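Local coordinates for lytic Polysaccharide Monooxygenase (Phytophthora infestans, PDB 6Z5Y), which probably uses a single copper ion to cleave pectin in plant cell walls oxidatively, serving the pathogen during infection, at residues Lys54-Ser58 / Pro99-Asp105; Ile94-Cys100 / Asn112-Gln116. Where two conformers were deposited one is given. Residues are numbered along the deposited sequence.

Contact 1 (Lys54-Ser58 / Pro99-Asp105); sequences KDVRS and PCEIWLD
A capped helix start is docked here on a β-strand of the LPMO β-sandwich: the short helix 56-60 sits over strand 100-104, on the face from which Glu101 and Trp103 project. Val56 and Cys100 have the closest CA atoms, 6.8 Å apart. Asp55, extended at -157/171, is the N-cap; its p rotamer lets OD1 accept from Ser58 N at 2.9 Å and Ser58 OG at 2.6 Å. The next two amides go to the strand. Val56 N donates to Glu101 OE1 (2.8 Å) and Arg57 N to Glu101 OE2 (2.9 Å), so the carboxylate of the buried Glu101 (chi1 p, chi2 t) takes the two amides after the N-cap, and Asp55 the third; Trp103 NE1 also donates to Glu101 OE2, at 2.8 Å. Val56, chi1 t, rests CG2 on Pro99 CG at 3.8 Å, with Tyr148 of strand 143-155 beside it. Arg57 is fully extended, all t, across the indole of Trp103 (chi1 m, chi2 72°). Arg57 CD lies 3.6 Å from the centroid of the Trp103 five-membered ring, a CH-pi contact, and Arg57 CZ 4.8 Å from that of its six-membered ring, an off-centre cation-pi contact. Arg57 NE pairs with Asp61, while Arg57 NH1 donates to Asp105 O at 2.9 Å.

Contact 2 (Ile94-Cys100 / Asn112-Gln116); sequences IVHAGPC and NDDCQ. With CU (copper (II) ion), chain C.
Asn112 ends the hairpin partner of strand 100-104 and forms an antiparallel hydrogen-bonded pair with Cys100, CA atoms 5.8 Å apart: Cys100 N to Asn112 O is 3.1 Å and Asn112 N to Cys100 O 3.0 Å. Its side chain, chi1 t, closes an Asx turn, OD1 accepting from Asp114 N at 2.9 Å. Asp113 (-72/-19) turns the chain, its CA 4.1 Å from that of Pro99. Asp114 is the N-cap of helix 115-119. With chi1 t, its OD1 reaches back to accept from Gly98 N at 3.0 Å, while OD2 bonds Ser117. Gly98 adopts 133/167, where a CB would strike the preceding carbonyl. Cys115 opens the helix; its N donates to Gly98 O (3.0 Å), and its SG (chi1 m) is bonded to Cys100 SG (chi1 p) at 2.0 Å, chi3 -98°. Ile94 CD1 approaches Cys115 CB at 4.1 Å. Gln116 comes last, its CA 3.5 Å from Ile94 CG2 and its extended side chain running beside the loop toward Asp37, which accepts from NE2. A water accepts from Gln116 N (2.9 Å) and donates to His96 O and Gly98 O (both 2.8 Å). On the loop, the CB of His96 points away from the helix, and His96 NE2 binds copper at 1.9 Å; His1 binds the same ion, its amino N included, giving with His96 the histidine brace characteristic of LPMOs, and Tyr164 also belongs to the site. A disulfide, backbone pairing and a bridging water thus fix the loop that carries one copper ligand, while its imidazole remains available to the metal.

In the fold
From the copper-binding N terminus the chain passes helix 36-47 and reaches the start of helix 56-60, where contact 1 opens. The 40 residues before Pro99 are mostly loop, include strand 88-90 of the smaller sheet, and end in 94-98, where contact 2 opens; strand 100-104 then closes contact 1. The chain turns back through strand 107-112 into helix 115-119, closing contact 2. The two therefore cross along the sequence, sharing Pro99 and Cys100, with centres 12 Å apart. Contact 1 ties the short helix 56-60 to the five-stranded sheet; contact 2 joins the hairpin's far end to the copper loop.

Contact 1 (Lys54-Ser58 / Pro99-Asp105)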
loop_
_atom_site.group_PDB
_atom_site.type_symbol
_atom_site.label_atom_id
_atom_site.label_comp_id
_atom_site.label_asym_id
_atom_site.label_seq_id
_atom_site.Cartn_x
_atom_site.Cartn_y
_atom_site.Cartn_z
ATOM N N LYS A 54 -3.602 8.424 11.466
ATOM C CA LYS A 54 -4.862 8.573 10.717
ATOM C C LYS A 54 -4.949 7.439 9.678
ATOM O O LYS A 54 -5.842 6.601 9.735
ATOM C CB LYS A 54 -4.970 9.952 10.063
ATOM C CG LYS A 54 -6.270 10.127 9.276
ATOM C CD LYS A 54 -6.439 11.458 8.588
ATOM N N ASP A 55 -4.006 7.426 8.750
ATOM C CA ASP A 55 -3.973 6.436 7.659
ATOM C C ASP A 55 -2.529 6.344 7.164
ATOM O O ASP A 55 -1.641 7.107 7.615
ATOM C CB ASP A 55 -4.975 6.794 6.580
ATOM C CG ASP A 55 -4.880 8.243 6.112
ATOM O OD1 ASP A 55 -3.761 8.722 5.935
ATOM O OD2 ASP A 55 -5.926 8.879 5.871
ATOM N N VAL A 56 -2.265 5.375 6.316
ATOM C CA VAL A 56 -0.869 5.140 5.899
ATOM C C VAL A 56 -0.373 6.288 5.018
ATOM O O VAL A 56 0.799 6.661 5.134
ATOM C CB VAL A 56 -0.709 3.760 5.251
ATOM C CG1 VAL A 56 0.744 3.503 4.903
ATOM C CG2 VAL A 56 -1.209 2.656 6.169
ATOM N N ARG A 57 -1.229 6.824 4.163
ATOM C CA ARG A 57 -0.795 7.931 3.313
ATOM C C ARG A 57 -0.327 9.097 4.172
ATOM O O ARG A 57 0.708 9.723 3.851
ATOM C CB ARG A 57 -1.931 8.373 2.385
ATOM C CG ARG A 57 -1.508 9.518 1.490
ATOM C CD ARG A 57 -2.560 9.805 0.433
ATOM N NE ARG A 57 -2.018 10.779 -0.513
ATOM C CZ ARG A 57 -2.655 11.157 -1.622
ATOM N NH1 ARG A 57 -3.875 10.720 -1.851
ATOM N NH2 ARG A 57 -2.058 11.921 -2.517
ATOM N N SER A 58 -1.049 9.413 5.229
ATOM C CA SER A 58 -0.731 10.537 6.141
ATOM C C SER A 58 0.584 10.252 6.871
ATOM O O SER A 58 1.308 11.161 7.224
ATOM C CB SER A 58 -1.849 10.769 7.132
ATOM O OG SER A 58 -3.032 11.201 6.456
ATOM N N PRO A 99 -1.376 -2.602 7.613
ATOM C CA PRO A 99 -2.422 -1.871 6.918
ATOM C C PRO A 99 -2.009 -1.461 5.501
ATOM O O PRO A 99 -0.844 -1.175 5.216
ATOM C CB PRO A 99 -2.592 -0.627 7.799
ATOM C CG PRO A 99 -1.218 -0.429 8.418
ATOM C CD PRO A 99 -0.722 -1.835 8.683
ATOM N N CYS A 100 -3.012 -1.365 4.646
ATOM C CA CYS A 100 -2.795 -0.864 3.291
ATOM C C CYS A 100 -4.036 -0.118 2.851
ATOM O O CYS A 100 -5.131 -0.206 3.448
ATOM C CB CYS A 100 -2.355 -1.941 2.311
ATOM S SG CYS A 100 -3.652 -2.928 1.561
ATOM N N GLU A 101 -3.858 0.662 1.787
ATOM C CA GLU A 101 -4.932 1.505 1.285
ATOM C C GLU A 101 -4.641 1.908 -0.145
ATOM O O GLU A 101 -3.498 1.927 -0.598
ATOM C CB GLU A 101 -5.146 2.692 2.208
ATOM C CG GLU A 101 -3.929 3.569 2.319
ATOM C CD GLU A 101 -3.938 4.476 3.536
ATOM O OE1 GLU A 101 -4.069 3.951 4.668
ATOM O OE2 GLU A 101 -3.728 5.678 3.377
ATOM N N ILE A 102 -5.716 2.254 -0.831
ATOM C CA ILE A 102 -5.682 2.742 -2.231
ATOM C C ILE A 102 -6.423 4.062 -2.273
ATOM O O ILE A 102 -7.571 4.162 -1.766
ATOM C CB ILE A 102 -6.309 1.735 -3.191
ATOM C CG1 ILE A 102 -5.583 0.400 -3.158
ATOM C CG2 ILE A 102 -6.327 2.293 -4.616
ATOM C CD1 ILE A 102 -6.261 -0.727 -3.906
ATOM N N TRP A 103 -5.805 5.040 -2.912
ATOM C CA TRP A 103 -6.377 6.367 -3.166
ATOM C C TRP A 103 -6.467 6.604 -4.658
ATOM O O TRP A 103 -5.603 6.151 -5.416
ATOM C CB TRP A 103 -5.471 7.431 -2.558
ATOM C CG TRP A 103 -5.353 7.411 -1.073
ATOM C CD1 TRP A 103 -4.689 6.499 -0.303
ATOM C CD2 TRP A 103 -5.871 8.384 -0.182
ATOM N NE1 TRP A 103 -4.775 6.839 1.018
ATOM C CE2 TRP A 103 -5.496 7.998 1.122
ATOM C CE3 TRP A 103 -6.593 9.578 -0.353
ATOM C CZ2 TRP A 103 -5.781 8.770 2.242
ATOM C CZ3 TRP A 103 -6.878 10.342 0.761
ATOM C CH2 TRP A 103 -6.484 9.924 2.036
ATOM N N LEU A 104 -7.475 7.342 -5.070
ATOM C CA LEU A 104 -7.583 7.883 -6.439
ATOM C C LEU A 104 -7.565 9.392 -6.282
ATOM O O LEU A 104 -8.511 9.976 -5.698
ATOM C CB LEU A 104 -8.863 7.400 -7.132
ATOM C CG LEU A 104 -9.000 5.897 -7.234
ATOM C CD1 LEU A 104 -10.308 5.534 -7.888
ATOM C CD2 LEU A 104 -7.846 5.257 -7.983
ATOM N N ASP A 105 -6.471 10.018 -6.653
ATOM C CA ASP A 105 -6.189 11.400 -6.229
ATOM C C ASP A 105 -6.438 11.478 -4.722
ATOM O O ASP A 105 -5.855 10.668 -3.965
ATOM C CB ASP A 105 -6.898 12.418 -7.124
ATOM C CG ASP A 105 -6.469 12.292 -8.585
ATOM O OD1 ASP A 105 -5.280 12.041 -8.796
ATOM O OD2 ASP A 105 -7.335 12.516 -9.461
#

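Contact 2 (Ile94-Cys100 / Asn112-Gln116)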
loop_
_atom_site.group_PDB
_atom_site.type_symbol
_atom_site.label_atom_id
_atom_site.label_comp_id
_atom_site.label_asym_id
_atom_site.label_seq_id
_atom_site.Cartn_x
_atom_site.Cartn_y
_atom_site.Cartn_z
ATOM N N ILE A 94 -0.215 -11.726 -0.562
ATOM C CA ILE A 94 0.288 -10.849 0.505
ATOM C C ILE A 94 0.767 -11.700 1.689
ATOM O O ILE A 94 -0.038 -12.467 2.237
ATOM C CB ILE A 94 -0.788 -9.835 0.919
ATOM C CG1 ILE A 94 -1.147 -8.897 -0.230
ATOM C CG2 ILE A 94 -0.340 -9.099 2.165
ATOM C CD1 ILE A 94 -2.356 -8.040 0.047
ATOM N N VAL A 95 2.048 -11.578 2.045
ATOM C CA VAL A 95 2.654 -12.470 3.058
ATOM C C VAL A 95 3.159 -11.706 4.248
ATOM O O VAL A 95 3.840 -12.325 5.055
ATOM C CB VAL A 95 3.791 -13.352 2.486
ATOM C CG1 VAL A 95 3.370 -14.137 1.273
ATOM C CG2 VAL A 95 5.067 -12.539 2.235
ATOM N N HIS A 96 2.863 -10.416 4.385
ATOM C CA HIS A 96 3.196 -9.667 5.605
ATOM C C HIS A 96 1.940 -9.024 6.147
ATOM O O HIS A 96 1.131 -8.534 5.357
ATOM C CB HIS A 96 4.213 -8.553 5.360
ATOM C CG HIS A 96 5.379 -8.966 4.527
ATOM N ND1 HIS A 96 6.258 -9.960 4.893
ATOM C CD2 HIS A 96 5.854 -8.463 3.374
ATOM C CE1 HIS A 96 7.186 -10.072 3.953
ATOM N NE2 HIS A 96 6.980 -9.155 3.020
ATOM N N ALA A 97 1.801 -9.013 7.464
ATOM C CA ALA A 97 0.720 -8.286 8.134
ATOM C C ALA A 97 0.906 -6.784 7.965
ATOM O O ALA A 97 2.002 -6.292 7.749
ATOM C CB ALA A 97 0.670 -8.628 9.583
ATOM N N GLY A 98 -0.186 -6.050 8.109
ATOM C CA GLY A 98 -0.149 -4.587 8.257
ATOM C C GLY A 98 -1.155 -3.890 7.353
ATOM O O GLY A 98 -1.721 -4.504 6.439
ATOM N N PRO A 99 -1.376 -2.602 7.613
ATOM C CA PRO A 99 -2.422 -1.871 6.918
ATOM C C PRO A 99 -2.009 -1.461 5.501
ATOM O O PRO A 99 -0.844 -1.175 5.216
ATOM C CB PRO A 99 -2.592 -0.627 7.799
ATOM C CG PRO A 99 -1.218 -0.429 8.418
ATOM C CD PRO A 99 -0.722 -1.835 8.683
ATOM N N CYS A 100 -3.012 -1.365 4.646
ATOM C CA CYS A 100 -2.795 -0.864 3.291
ATOM C C CYS A 100 -4.036 -0.118 2.851
ATOM O O CYS A 100 -5.131 -0.206 3.448
ATOM C CB CYS A 100 -2.355 -1.941 2.311
ATOM S SG CYS A 100 -3.652 -2.928 1.561
ATOM N N ASN A 112 -7.741 -1.104 4.649
ATOM C CA ASN A 112 -7.900 -2.235 5.599
ATOM C C ASN A 112 -6.738 -2.227 6.580
ATOM O O ASN A 112 -5.596 -1.909 6.209
ATOM C CB ASN A 112 -8.007 -3.567 4.863
ATOM C CG ASN A 112 -8.566 -4.668 5.717
ATOM O OD1 ASN A 112 -7.856 -5.284 6.496
ATOM N ND2 ASN A 112 -9.859 -4.906 5.594
ATOM N N ASP A 113 -7.043 -2.570 7.819
ATOM C CA ASP A 113 -6.007 -2.584 8.865
ATOM C C ASP A 113 -5.030 -3.743 8.699
ATOM O O ASP A 113 -3.914 -3.713 9.271
ATOM C CB ASP A 113 -6.678 -2.689 10.229
ATOM C CG ASP A 113 -7.475 -1.444 10.611
ATOM O OD1 ASP A 113 -7.216 -0.359 10.037
ATOM O OD2 ASP A 113 -8.323 -1.602 11.490
ATOM N N ASP A 114 -5.418 -4.763 7.951
ATOM C CA ASP A 114 -4.518 -5.917 7.750
ATOM C C ASP A 114 -4.804 -6.540 6.386
ATOM O O ASP A 114 -5.604 -7.446 6.249
ATOM C CB ASP A 114 -4.654 -6.964 8.841
ATOM C CG ASP A 114 -3.708 -8.125 8.589
ATOM O OD1 ASP A 114 -2.547 -7.858 8.264
ATOM O OD2 ASP A 114 -4.144 -9.277 8.752
ATOM N N CYS A 115 -4.131 -6.022 5.384
ATOM C CA CYS A 115 -4.385 -6.472 4.020
ATOM C C CYS A 115 -4.108 -7.954 3.823
ATOM O O CYS A 115 -4.857 -8.588 3.048
ATOM C CB CYS A 115 -3.664 -5.588 3.021
ATOM S SG CYS A 115 -4.457 -3.965 3.101
ATOM N N GLN A 116 -3.183 -8.525 4.565
ATOM C CA GLN A 116 -2.875 -9.965 4.482
ATOM C C GLN A 116 -4.136 -10.805 4.714
ATOM O O GLN A 116 -4.336 -11.771 3.975
ATOM C CB GLN A 116 -1.786 -10.293 5.496
ATOM C CG GLN A 116 -1.377 -11.753 5.484
ATOM C CD GLN A 116 -0.207 -12.039 6.388
ATOM O OE1 GLN A 116 0.869 -12.370 5.897
ATOM N NE2 GLN A 116 -0.401 -11.857 7.692
HETATM CU CU CU C . 8.040 -8.845 1.455
HETATM O O HOH W 1 -0.966 -6.773 5.074
#